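Phosphoethanolamine N-methyltransferase 1 (Haemonchus contortus, PDB 4KRG) catalyses the S-adenosylmethionine-dependent N-methylation of phosphoethanolamine, probably an early step of nematode phosphocholine biosynthesis. Local coordinates at residues A[81-87]-A[104-110]; A[263-268]-A[332-337]; A[438-442]-A[453-459]. All coordinates share one frame; numbering follows the deposited sequence.

Contact 1: residues A[81-87]-A[104-110]. With SAH (S-adenosyl-L-homocysteine), chain D.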
loop_
_atom_site.group_PDB
_atom_site.type_symbol
_atom_site.label_atom_id
_atom_site.label_comp_id
_atom_site.label_asym_id
_atom_site.label_seq_id
_atom_site.Cartn_x
_atom_site.Cartn_y
_atom_site.Cartn_z
ATOM N N TRP A 81 -22.489 6.656 14.459
ATOM C CA TRP A 81 -21.890 6.722 15.781
ATOM C C TRP A 81 -20.414 6.381 15.686
ATOM O O TRP A 81 -20.013 5.549 14.877
ATOM C CB TRP A 81 -22.601 5.735 16.696
ATOM C CG TRP A 81 -21.973 5.508 18.037
ATOM C CD1 TRP A 81 -22.082 6.297 19.146
ATOM C CD2 TRP A 81 -21.183 4.379 18.422
ATOM N NE1 TRP A 81 -21.390 5.737 20.193
ATOM C CE2 TRP A 81 -20.830 4.556 19.775
ATOM C CE3 TRP A 81 -20.730 3.237 17.750
ATOM C CZ2 TRP A 81 -20.045 3.630 20.471
ATOM C CZ3 TRP A 81 -19.955 2.322 18.439
ATOM C CH2 TRP A 81 -19.620 2.523 19.787
ATOM N N VAL A 82 -19.606 7.037 16.507
ATOM C CA VAL A 82 -18.174 6.773 16.542
ATOM C C VAL A 82 -17.741 6.550 17.983
ATOM O O VAL A 82 -18.093 7.329 18.865
ATOM C CB VAL A 82 -17.370 7.949 15.956
ATOM C CG1 VAL A 82 -15.880 7.619 15.914
ATOM C CG2 VAL A 82 -17.890 8.316 14.572
ATOM N N LEU A 83 -16.997 5.476 18.218
ATOM C CA LEU A 83 -16.315 5.282 19.490
ATOM C C LEU A 83 -14.861 5.682 19.324
ATOM O O LEU A 83 -14.142 5.120 18.499
ATOM C CB LEU A 83 -16.389 3.825 19.939
ATOM C CG LEU A 83 -15.426 3.474 21.074
ATOM C CD1 LEU A 83 -15.817 4.201 22.344
ATOM C CD2 LEU A 83 -15.381 1.975 21.310
ATOM N N SER A 84 -14.426 6.650 20.118
ATOM C CA SER A 84 -13.090 7.202 19.978
ATOM C C SER A 84 -12.267 6.851 21.216
ATOM O O SER A 84 -12.659 7.178 22.337
ATOM C CB SER A 84 -13.197 8.712 19.820
ATOM O OG SER A 84 -12.123 9.222 19.073
ATOM N N THR A 85 -11.137 6.172 21.020
ATOM C CA THR A 85 -10.328 5.689 22.142
ATOM C C THR A 85 -8.858 6.101 22.020
ATOM O O THR A 85 -8.335 6.248 20.917
ATOM C CB THR A 85 -10.376 4.153 22.262
ATOM O OG1 THR A 85 -9.542 3.564 21.255
ATOM C CG2 THR A 85 -11.792 3.635 22.101
ATOM N N ASP A 86 -8.199 6.274 23.162
ATOM C CA ASP A 86 -6.759 6.520 23.210
ATOM C C ASP A 86 -6.276 6.186 24.611
ATOM O O ASP A 86 -7.041 6.304 25.569
ATOM C CB ASP A 86 -6.444 7.981 22.875
ATOM C CG ASP A 86 -5.022 8.178 22.375
ATOM O OD1 ASP A 86 -4.807 8.084 21.147
ATOM O OD2 ASP A 86 -4.116 8.421 23.205
ATOM N N PHE A 87 -5.019 5.769 24.750
ATOM C CA PHE A 87 -4.531 5.435 26.089
ATOM C C PHE A 87 -3.900 6.616 26.839
ATOM O O PHE A 87 -3.524 6.494 28.002
ATOM C CB PHE A 87 -3.687 4.140 26.112
ATOM C CG PHE A 87 -2.312 4.256 25.495
ATOM C CD1 PHE A 87 -1.379 3.260 25.718
ATOM C CD2 PHE A 87 -1.954 5.331 24.701
ATOM C CE1 PHE A 87 -0.121 3.335 25.173
ATOM C CE2 PHE A 87 -0.689 5.413 24.155
ATOM C CZ PHE A 87 0.227 4.414 24.388
ATOM N N ASN A 104 -22.783 12.408 18.767
ATOM C CA ASN A 104 -22.748 10.994 18.388
ATOM C C ASN A 104 -21.381 10.344 18.577
ATOM O O ASN A 104 -21.045 9.376 17.896
ATOM C CB ASN A 104 -23.218 10.788 16.945
ATOM C CG ASN A 104 -22.309 11.464 15.922
ATOM O OD1 ASN A 104 -21.671 12.480 16.209
ATOM N ND2 ASN A 104 -22.257 10.903 14.714
ATOM N N ILE A 105 -20.597 10.881 19.506
ATOM C CA ILE A 105 -19.281 10.333 19.795
ATOM C C ILE A 105 -19.204 9.818 21.229
ATOM O O ILE A 105 -19.501 10.548 22.179
ATOM C CB ILE A 105 -18.174 11.385 19.609
ATOM C CG1 ILE A 105 -18.212 11.974 18.197
ATOM C CG2 ILE A 105 -16.813 10.764 19.881
ATOM C CD1 ILE A 105 -17.338 13.192 18.036
ATOM N N SER A 106 -18.810 8.557 21.379
ATOM C CA SER A 106 -18.485 8.007 22.685
ATOM C C SER A 106 -16.971 8.056 22.860
ATOM O O SER A 106 -16.229 7.915 21.883
ATOM C CB SER A 106 -18.979 6.562 22.805
ATOM O OG SER A 106 -20.391 6.499 22.946
ATOM N N TYR A 107 -16.523 8.253 24.098
ATOM C CA TYR A 107 -15.096 8.343 24.403
ATOM C C TYR A 107 -14.632 7.265 25.366
ATOM O O TYR A 107 -15.329 6.918 26.313
ATOM C CB TYR A 107 -14.762 9.709 25.001
ATOM C CG TYR A 107 -15.095 10.850 24.089
ATOM C CD1 TYR A 107 -14.221 11.230 23.083
ATOM C CD2 TYR A 107 -16.288 11.544 24.220
ATOM C CE1 TYR A 107 -14.521 12.275 22.233
ATOM C CE2 TYR A 107 -16.595 12.596 23.374
ATOM C CZ TYR A 107 -15.705 12.953 22.387
ATOM O OH TYR A 107 -15.999 13.992 21.543
ATOM N N GLN A 108 -13.435 6.749 25.144
ATOM C CA GLN A 108 -12.888 5.786 26.084
ATOM C C GLN A 108 -11.402 6.002 26.263
ATOM O O GLN A 108 -10.700 6.307 25.305
ATOM C CB GLN A 108 -13.166 4.359 25.619
ATOM C CG GLN A 108 -12.615 3.302 26.546
ATOM C CD GLN A 108 -13.172 1.936 26.264
ATOM O OE1 GLN A 108 -14.384 1.714 26.329
ATOM N NE2 GLN A 108 -12.293 1.002 25.958
ATOM N N ILE A 109 -10.933 5.874 27.499
ATOM C CA ILE A 109 -9.507 5.900 27.771
ATOM C C ILE A 109 -9.085 4.472 28.074
ATOM O O ILE A 109 -9.614 3.848 28.990
ATOM C CB ILE A 109 -9.171 6.792 28.978
ATOM C CG1 ILE A 109 -9.688 8.213 28.753
ATOM C CG2 ILE A 109 -7.672 6.819 29.215
ATOM C CD1 ILE A 109 -9.657 9.087 30.002
ATOM N N GLY A 110 -8.144 3.951 27.296
ATOM C CA GLY A 110 -7.654 2.600 27.501
ATOM C C GLY A 110 -6.680 2.184 26.418
ATOM O O GLY A 110 -6.570 2.830 25.374
HETATM N N SAH D . -4.348 8.500 15.055
HETATM C CA SAH D . -4.195 9.909 15.452
HETATM C CB SAH D . -2.975 10.019 16.430
HETATM C CG SAH D . -1.675 9.449 15.865
HETATM S SD SAH D . -0.297 9.343 17.043
HETATM C C SAH D . -4.022 10.779 14.273
HETATM O O SAH D . -3.428 10.362 13.290
HETATM O OXT SAH D . -4.191 11.972 14.404
HETATM C "C5'" SAH D . -0.634 7.868 18.041
HETATM C "C4'" SAH D . -1.795 7.837 18.875
HETATM O "O4'" SAH D . -2.116 6.460 19.205
HETATM C "C3'" SAH D . -1.560 8.530 20.156
HETATM O "O3'" SAH D . -2.731 9.216 20.537
HETATM C "C2'" SAH D . -1.296 7.456 21.103
HETATM O "O2'" SAH D . -1.644 7.835 22.405
HETATM C "C1'" SAH D . -2.159 6.362 20.596
HETATM N N9 SAH D . -1.727 4.991 21.040
HETATM C C8 SAH D . -0.557 4.385 20.800
HETATM N N7 SAH D . -0.659 3.133 21.248
HETATM C C5 SAH D . -1.874 2.936 21.762
HETATM C C6 SAH D . -2.513 1.838 22.363
HETATM N N6 SAH D . -1.868 0.635 22.528
HETATM N N1 SAH D . -3.785 1.994 22.773
HETATM C C2 SAH D . -4.435 3.142 22.627
HETATM N N3 SAH D . -3.848 4.209 22.058
HETATM C C4 SAH D . -2.579 4.133 21.618
HETATM O O HOH W 1 -8.375 1.572 23.108
#

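Contact 2: residues A[263-268]-A[332-337]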
loop_
_atom_site.group_PDB
_atom_site.type_symbol
_atom_site.label_atom_id
_atom_site.label_comp_id
_atom_site.label_asym_id
_atom_site.label_seq_id
_atom_site.Cartn_x
_atom_site.Cartn_y
_atom_site.Cartn_z
ATOM N N GLU A 263 12.561 -13.097 3.830
ATOM C CA GLU A 263 12.308 -13.146 2.397
ATOM C C GLU A 263 12.365 -11.758 1.787
ATOM O O GLU A 263 12.859 -11.596 0.682
ATOM C CB GLU A 263 10.969 -13.825 2.095
ATOM C CG GLU A 263 10.947 -15.310 2.451
ATOM C CD GLU A 263 9.562 -15.941 2.354
ATOM O OE1 GLU A 263 8.565 -15.211 2.159
ATOM O OE2 GLU A 263 9.471 -17.181 2.478
ATOM N N GLN A 264 11.863 -10.757 2.502
ATOM C CA GLN A 264 11.971 -9.380 2.035
ATOM C C GLN A 264 13.425 -8.975 1.877
ATOM O O GLN A 264 13.806 -8.395 0.861
ATOM C CB GLN A 264 11.278 -8.399 2.979
ATOM C CG GLN A 264 11.402 -6.951 2.529
ATOM C CD GLN A 264 10.696 -6.679 1.210
ATOM O OE1 GLN A 264 9.479 -6.520 1.171
ATOM N NE2 GLN A 264 11.460 -6.627 0.122
ATOM N N LYS A 265 14.242 -9.289 2.877
ATOM C CA LYS A 265 15.652 -8.909 2.831
ATOM C C LYS A 265 16.398 -9.478 1.624
ATOM O O LYS A 265 17.261 -8.806 1.060
ATOM C CB LYS A 265 16.385 -9.261 4.132
ATOM C CG LYS A 265 16.154 -8.297 5.299
ATOM C CD LYS A 265 16.025 -6.835 4.853
ATOM C CE LYS A 265 17.319 -6.246 4.299
ATOM N NZ LYS A 265 17.085 -4.893 3.723
ATOM N N THR A 266 16.063 -10.696 1.207
ATOM C CA THR A 266 16.710 -11.255 0.020
ATOM C C THR A 266 16.312 -10.494 -1.244
ATOM O O THR A 266 17.111 -10.357 -2.169
ATOM C CB THR A 266 16.433 -12.762 -0.174
ATOM O OG1 THR A 266 15.111 -12.954 -0.686
ATOM C CG2 THR A 266 16.594 -13.517 1.132
ATOM N N TRP A 267 15.080 -10.001 -1.287
ATOM C CA TRP A 267 14.631 -9.220 -2.432
ATOM C C TRP A 267 15.291 -7.843 -2.477
ATOM O O TRP A 267 15.674 -7.368 -3.549
ATOM C CB TRP A 267 13.102 -9.141 -2.484
ATOM C CG TRP A 267 12.502 -10.430 -2.963
ATOM C CD1 TRP A 267 11.663 -11.261 -2.275
ATOM C CD2 TRP A 267 12.726 -11.055 -4.233
ATOM N NE1 TRP A 267 11.345 -12.353 -3.043
ATOM C CE2 TRP A 267 11.987 -12.252 -4.249
ATOM C CE3 TRP A 267 13.485 -10.710 -5.360
ATOM C CZ2 TRP A 267 11.981 -13.111 -5.351
ATOM C CZ3 TRP A 267 13.475 -11.558 -6.448
ATOM C CH2 TRP A 267 12.729 -12.745 -6.440
ATOM N N ASP A 268 15.451 -7.219 -1.314
ATOM C CA ASP A 268 16.209 -5.974 -1.233
ATOM C C ASP A 268 17.613 -6.154 -1.809
ATOM O O ASP A 268 18.111 -5.299 -2.527
ATOM C CB ASP A 268 16.317 -5.488 0.214
ATOM C CG ASP A 268 14.974 -5.284 0.863
ATOM O OD1 ASP A 268 13.968 -5.118 0.138
ATOM O OD2 ASP A 268 14.928 -5.285 2.112
ATOM N N GLU A 332 4.018 -8.252 -3.327
ATOM C CA GLU A 332 4.296 -7.445 -2.134
ATOM C C GLU A 332 5.768 -7.094 -1.931
ATOM O O GLU A 332 6.100 -5.950 -1.631
ATOM C CB GLU A 332 3.766 -8.136 -0.872
ATOM C CG GLU A 332 2.260 -8.269 -0.813
ATOM C CD GLU A 332 1.755 -9.597 -1.358
ATOM O OE1 GLU A 332 2.459 -10.221 -2.177
ATOM O OE2 GLU A 332 0.648 -10.021 -0.963
ATOM N N TYR A 333 6.646 -8.081 -2.095
ATOM C CA TYR A 333 8.063 -7.886 -1.821
ATOM C C TYR A 333 8.688 -6.966 -2.846
ATOM O O TYR A 333 9.616 -6.222 -2.542
ATOM C CB TYR A 333 8.805 -9.217 -1.846
ATOM C CG TYR A 333 8.460 -10.154 -0.716
ATOM C CD1 TYR A 333 8.265 -9.681 0.574
ATOM C CD2 TYR A 333 8.337 -11.513 -0.941
ATOM C CE1 TYR A 333 7.956 -10.546 1.609
ATOM C CE2 TYR A 333 8.031 -12.383 0.083
ATOM C CZ TYR A 333 7.839 -11.894 1.357
ATOM O OH TYR A 333 7.531 -12.767 2.372
ATOM N N LEU A 334 8.177 -7.033 -4.068
ATOM C CA LEU A 334 8.733 -6.263 -5.172
ATOM C C LEU A 334 8.172 -4.842 -5.137
ATOM O O LEU A 334 8.855 -3.880 -5.471
ATOM C CB LEU A 334 8.467 -6.978 -6.501
ATOM C CG LEU A 334 8.864 -8.462 -6.438
ATOM C CD1 LEU A 334 8.610 -9.194 -7.734
ATOM C CD2 LEU A 334 10.304 -8.624 -6.038
ATOM N N TYR A 335 6.933 -4.717 -4.682
ATOM C CA TYR A 335 6.336 -3.410 -4.434
ATOM C C TYR A 335 7.140 -2.642 -3.385
ATOM O O TYR A 335 7.418 -1.454 -3.561
ATOM C CB TYR A 335 4.874 -3.582 -4.015
ATOM C CG TYR A 335 4.214 -2.423 -3.289
ATOM C CD1 TYR A 335 3.824 -1.273 -3.965
ATOM C CD2 TYR A 335 3.908 -2.521 -1.940
ATOM C CE1 TYR A 335 3.188 -0.232 -3.295
ATOM C CE2 TYR A 335 3.269 -1.497 -1.263
ATOM C CZ TYR A 335 2.914 -0.356 -1.942
ATOM O OH TYR A 335 2.275 0.651 -1.258
ATOM N N ARG A 336 7.521 -3.319 -2.306
ATOM C CA ARG A 336 8.357 -2.699 -1.284
ATOM C C ARG A 336 9.645 -2.133 -1.920
ATOM O O ARG A 336 10.024 -0.992 -1.654
ATOM C CB ARG A 336 8.649 -3.705 -0.150
ATOM C CG ARG A 336 9.525 -3.217 1.037
ATOM C CD ARG A 336 10.986 -2.974 0.638
ATOM N NE ARG A 336 12.011 -3.427 1.569
ATOM C CZ ARG A 336 12.420 -2.739 2.628
ATOM N NH1 ARG A 336 11.857 -1.578 2.938
ATOM N NH2 ARG A 336 13.380 -3.229 3.390
ATOM N N THR A 337 10.327 -2.926 -2.746
ATOM C CA THR A 337 11.569 -2.452 -3.371
ATOM C C THR A 337 11.335 -1.254 -4.284
ATOM O O THR A 337 12.232 -0.442 -4.492
ATOM C CB THR A 337 12.307 -3.554 -4.157
ATOM O OG1 THR A 337 11.592 -3.853 -5.360
ATOM C CG2 THR A 337 12.445 -4.803 -3.315
#

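Contact 3: residues A[438-442]-A[453-459]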
loop_
_atom_site.group_PDB
_atom_site.type_symbol
_atom_site.label_atom_id
_atom_site.label_comp_id
_atom_site.label_asym_id
_atom_site.label_seq_id
_atom_site.Cartn_x
_atom_site.Cartn_y
_atom_site.Cartn_z
ATOM N N LEU A 438 16.974 -10.846 -25.501
ATOM C CA LEU A 438 18.045 -11.760 -25.117
ATOM C C LEU A 438 19.337 -11.001 -24.833
ATOM O O LEU A 438 19.999 -11.241 -23.828
ATOM C CB LEU A 438 18.288 -12.807 -26.209
ATOM C CG LEU A 438 17.325 -13.991 -26.318
ATOM C CD1 LEU A 438 17.828 -14.992 -27.336
ATOM C CD2 LEU A 438 17.154 -14.678 -24.974
ATOM N N ASN A 439 19.679 -10.069 -25.712
ATOM C CA ASN A 439 20.903 -9.291 -25.565
ATOM C C ASN A 439 20.832 -8.356 -24.362
ATOM O O ASN A 439 21.778 -8.251 -23.590
ATOM C CB ASN A 439 21.159 -8.451 -26.818
ATOM C CG ASN A 439 21.610 -9.273 -28.009
ATOM O OD1 ASN A 439 22.022 -10.430 -27.884
ATOM N ND2 ASN A 439 21.560 -8.657 -29.179
ATOM N N ALA A 440 19.702 -7.670 -24.222
ATOM C CA ALA A 440 19.534 -6.684 -23.162
ATOM C C ALA A 440 19.449 -7.338 -21.785
ATOM O O ALA A 440 20.024 -6.834 -20.822
ATOM C CB ALA A 440 18.309 -5.811 -23.430
ATOM N N GLU A 441 18.736 -8.457 -21.682
ATOM C CA GLU A 441 18.630 -9.143 -20.395
ATOM C C GLU A 441 19.979 -9.661 -19.905
ATOM O O GLU A 441 20.306 -9.517 -18.729
ATOM C CB GLU A 441 17.590 -10.274 -20.405
ATOM C CG GLU A 441 17.393 -10.868 -19.006
ATOM C CD GLU A 441 16.212 -11.809 -18.882
ATOM O OE1 GLU A 441 15.545 -12.084 -19.903
ATOM O OE2 GLU A 441 15.953 -12.278 -17.749
ATOM N N VAL A 442 20.769 -10.257 -20.792
ATOM C CA VAL A 442 22.083 -10.747 -20.372
ATOM C C VAL A 442 23.011 -9.588 -19.970
ATOM O O VAL A 442 23.722 -9.677 -18.970
ATOM C CB VAL A 442 22.743 -11.699 -21.412
ATOM C CG1 VAL A 442 23.352 -10.924 -22.576
ATOM C CG2 VAL A 442 23.792 -12.547 -20.744
ATOM N N GLU A 453 19.686 -16.774 -14.151
ATOM C CA GLU A 453 19.571 -17.089 -15.569
ATOM C C GLU A 453 18.669 -16.079 -16.244
ATOM O O GLU A 453 17.990 -15.309 -15.570
ATOM C CB GLU A 453 19.008 -18.496 -15.768
ATOM C CG GLU A 453 19.794 -19.593 -15.070
ATOM C CD GLU A 453 21.228 -19.682 -15.548
ATOM O OE1 GLU A 453 21.494 -19.310 -16.709
ATOM O OE2 GLU A 453 22.096 -20.119 -14.758
ATOM N N LEU A 454 18.667 -16.072 -17.573
ATOM C CA LEU A 454 17.757 -15.209 -18.311
ATOM C C LEU A 454 16.343 -15.720 -18.087
ATOM O O LEU A 454 16.156 -16.903 -17.805
ATOM C CB LEU A 454 18.078 -15.210 -19.810
ATOM C CG LEU A 454 19.043 -14.139 -20.336
ATOM C CD1 LEU A 454 20.355 -14.203 -19.604
ATOM C CD2 LEU A 454 19.269 -14.283 -21.832
ATOM N N SER A 455 15.358 -14.826 -18.204
ATOM C CA SER A 455 13.950 -15.209 -18.141
ATOM C C SER A 455 13.697 -16.399 -19.060
ATOM O O SER A 455 12.945 -17.309 -18.716
ATOM C CB SER A 455 13.056 -14.044 -18.536
ATOM O OG SER A 455 13.236 -13.711 -19.892
ATOM N N GLY A 456 14.343 -16.394 -20.223
ATOM C CA GLY A 456 14.367 -17.555 -21.091
ATOM C C GLY A 456 13.176 -17.649 -22.017
ATOM O O GLY A 456 12.945 -18.690 -22.634
ATOM N N CYS A 457 12.417 -16.561 -22.110
ATOM C CA CYS A 457 11.221 -16.522 -22.943
ATOM C C CYS A 457 11.466 -15.745 -24.223
ATOM O O CYS A 457 12.440 -15.003 -24.326
ATOM C CB CYS A 457 10.075 -15.859 -22.182
ATOM S SG CYS A 457 9.438 -16.860 -20.860
ATOM N N ASN A 458 10.575 -15.919 -25.196
ATOM C CA ASN A 458 10.544 -15.048 -26.363
ATOM C C ASN A 458 9.743 -13.793 -26.020
ATOM O O ASN A 458 8.995 -13.796 -25.045
ATOM C CB ASN A 458 9.935 -15.785 -27.552
ATOM C CG ASN A 458 10.714 -17.015 -27.915
ATOM O OD1 ASN A 458 11.941 -16.994 -27.918
ATOM N ND2 ASN A 458 10.016 -18.104 -28.201
ATOM N N TYR A 459 9.909 -12.721 -26.796
ATOM C CA TYR A 459 9.237 -11.463 -26.478
ATOM C C TYR A 459 8.623 -10.755 -27.671
ATOM O O TYR A 459 9.238 -10.645 -28.730
ATOM C CB TYR A 459 10.178 -10.507 -25.735
ATOM C CG TYR A 459 10.429 -10.922 -24.313
ATOM C CD1 TYR A 459 9.523 -10.602 -23.310
ATOM C CD2 TYR A 459 11.560 -11.649 -23.975
ATOM C CE1 TYR A 459 9.741 -10.991 -22.002
ATOM C CE2 TYR A 459 11.791 -12.045 -22.669
ATOM C CZ TYR A 459 10.877 -11.714 -21.691
ATOM O OH TYR A 459 11.093 -12.105 -20.397
HETATM O O HOH W 2 16.530 -13.302 -15.441
#

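Contact 1: residues A[81-87]-A[104-110]
Val82 and Ile105 open a run of paired residues in which strands 81-86 and 105-109 run parallel, their local axes 4.7 Å apart at the closest and 20° askew, the amides and carbonyls of Val82, Ser84 and Asp86 bonding to segment 104-110 in the alternating pattern of a parallel sheet. At one end Trp81 adds a side-chain bond to this ladder: its indole NE1 donates to Ser106 OG at 3.0 Å, the hydroxyl lying in the ring plane at the edge. CG of Trp81 stands opposite the backbone N (chi1 170°), which carries the indole across to the neighbouring strand. Further along, Thr85 and Gln108 run side by side, with Thr85 CG2 3.8 Å from Gln108 CB, and a water links Thr85 OG1 to Gly110 O. The two strands and helix 89-98 form a beta-alpha-beta unit of the Rossmann-like methyltransferase fold, and the carboxy-terminal ends of its strands meet the cofactor product. There Asp86 OD2 accepts from ribose O2' of S-adenosylhomocysteine at 2.7 Å, while OD1 takes the Gly67 amide; O3' also sits by OD1, doubtfully close. Adenine C5 lies over the centre of the Phe87 ring, 3.5 Å above its plane. A carboxylate beside the ribose hydroxyls and an aromatic face under the base are consistent with recognition of the nucleoside by hydrogen bonding and stacking together.

Contact 2: residues A[263-268]-A[332-337]
Asp268 OD2 is gripped by two cations: Lys265 NZ, one turn earlier on the same helix, reaches it at 2.7 Å from the anti side, and Arg336 NH2 reaches it from the other helix at 2.9 Å, above the carboxylate plane. Arg336 also donates from NE to Asp268 OD1 at 3.0 Å, so the guanidinium holds the carboxylate side-on with two nitrogens, the two planes turned 55° apart. The shared carboxylate probably eases the closeness of the two positive ends. Gln264 lies across the arginine's aliphatic part, and its NE2 donates to Tyr333 O at 3.3 Å, almost in its own amide plane; its OE1 is bonded to Ser190 of helix 189-198. This is a helix-helix packing between 249-271 and 332-345, whose local axes cross at -49° and approach to 9.4 Å. Beyond the polar cluster the interface turns aromatic. Tyr333 sends its ring along the other helix, one face over the backbone N of Gln264, and its OH donates to Glu263 OE1 on the anti lone pair at 2.7 Å. With chi1 near -75°, placing CG opposite the carbonyl carbon, Trp267 sets CD1 3.5 Å from Tyr333 CB; the two rings are slid apart and barely overlap. Leu334 CD2 completes the packing as a CH-pi contact over the six-membered ring of Trp267, 4.1 Å from its centroid.

Contact 3: residues A[438-442]-A[453-459]
Glu441 on helix 434-448 reaches across to Ser455 in the loop that leads from this helix into strand 458-465, a helix-to-strand connection folded back on the helix it has just left. The tight part begins with the carboxylate. Its OE1 receives the hydroxyl of Ser455 on the syn lone pair, OG to OE1 2.8 Å, while OE2 takes the amide N of the same residue at 2.7 Å from above the carboxylate plane. An extended chain, with CG opposite the backbone N (chi1 -174°), brings both oxygens to the loop. From the strand side, Tyr459 OH donates to Ser455 OG, so the serine hydroxyl passes a bond from the tyrosine to the glutamate; Trp278, edge-to-face with Tyr459, also touches Glu441. Leu454 adds an apolar half to this close packing, sliding past the aliphatic stem of Glu441 in the opposite direction. The Leu454 and Leu438 side chains cross at about a right angle, CD2 of each 3.8 Å apart, and Leu454 CD1 rests 3.9 Å from Val442 CB. The loose side is toward solvent, where the exposed Glu453 starts its side chain away from the helix. There a water, less certainly placed because both separations are short, donates to Glu441 OE2 and Glu453 O.

In the fold
The three contacts illustrate how bonding follows position in a fold. Contact 2 is the buried one, its centre about 13 Å from the centre of the chain, and joins two helices far apart in sequence through charged and aromatic side chains. Contacts 1 and 3 are partly buried, peripheral and on opposite sides of that centre, about 57 Å apart between centres; each joins elements close in sequence. Contact 1 relies on backbone pairing and also lines the cofactor pocket, whereas contact 3 ties a loop to its preceding helix through one carboxylate. Contacts 2 and 3 lie on the same side of the centre, their nearest atoms about 11 Å apart, and share no helix or strand.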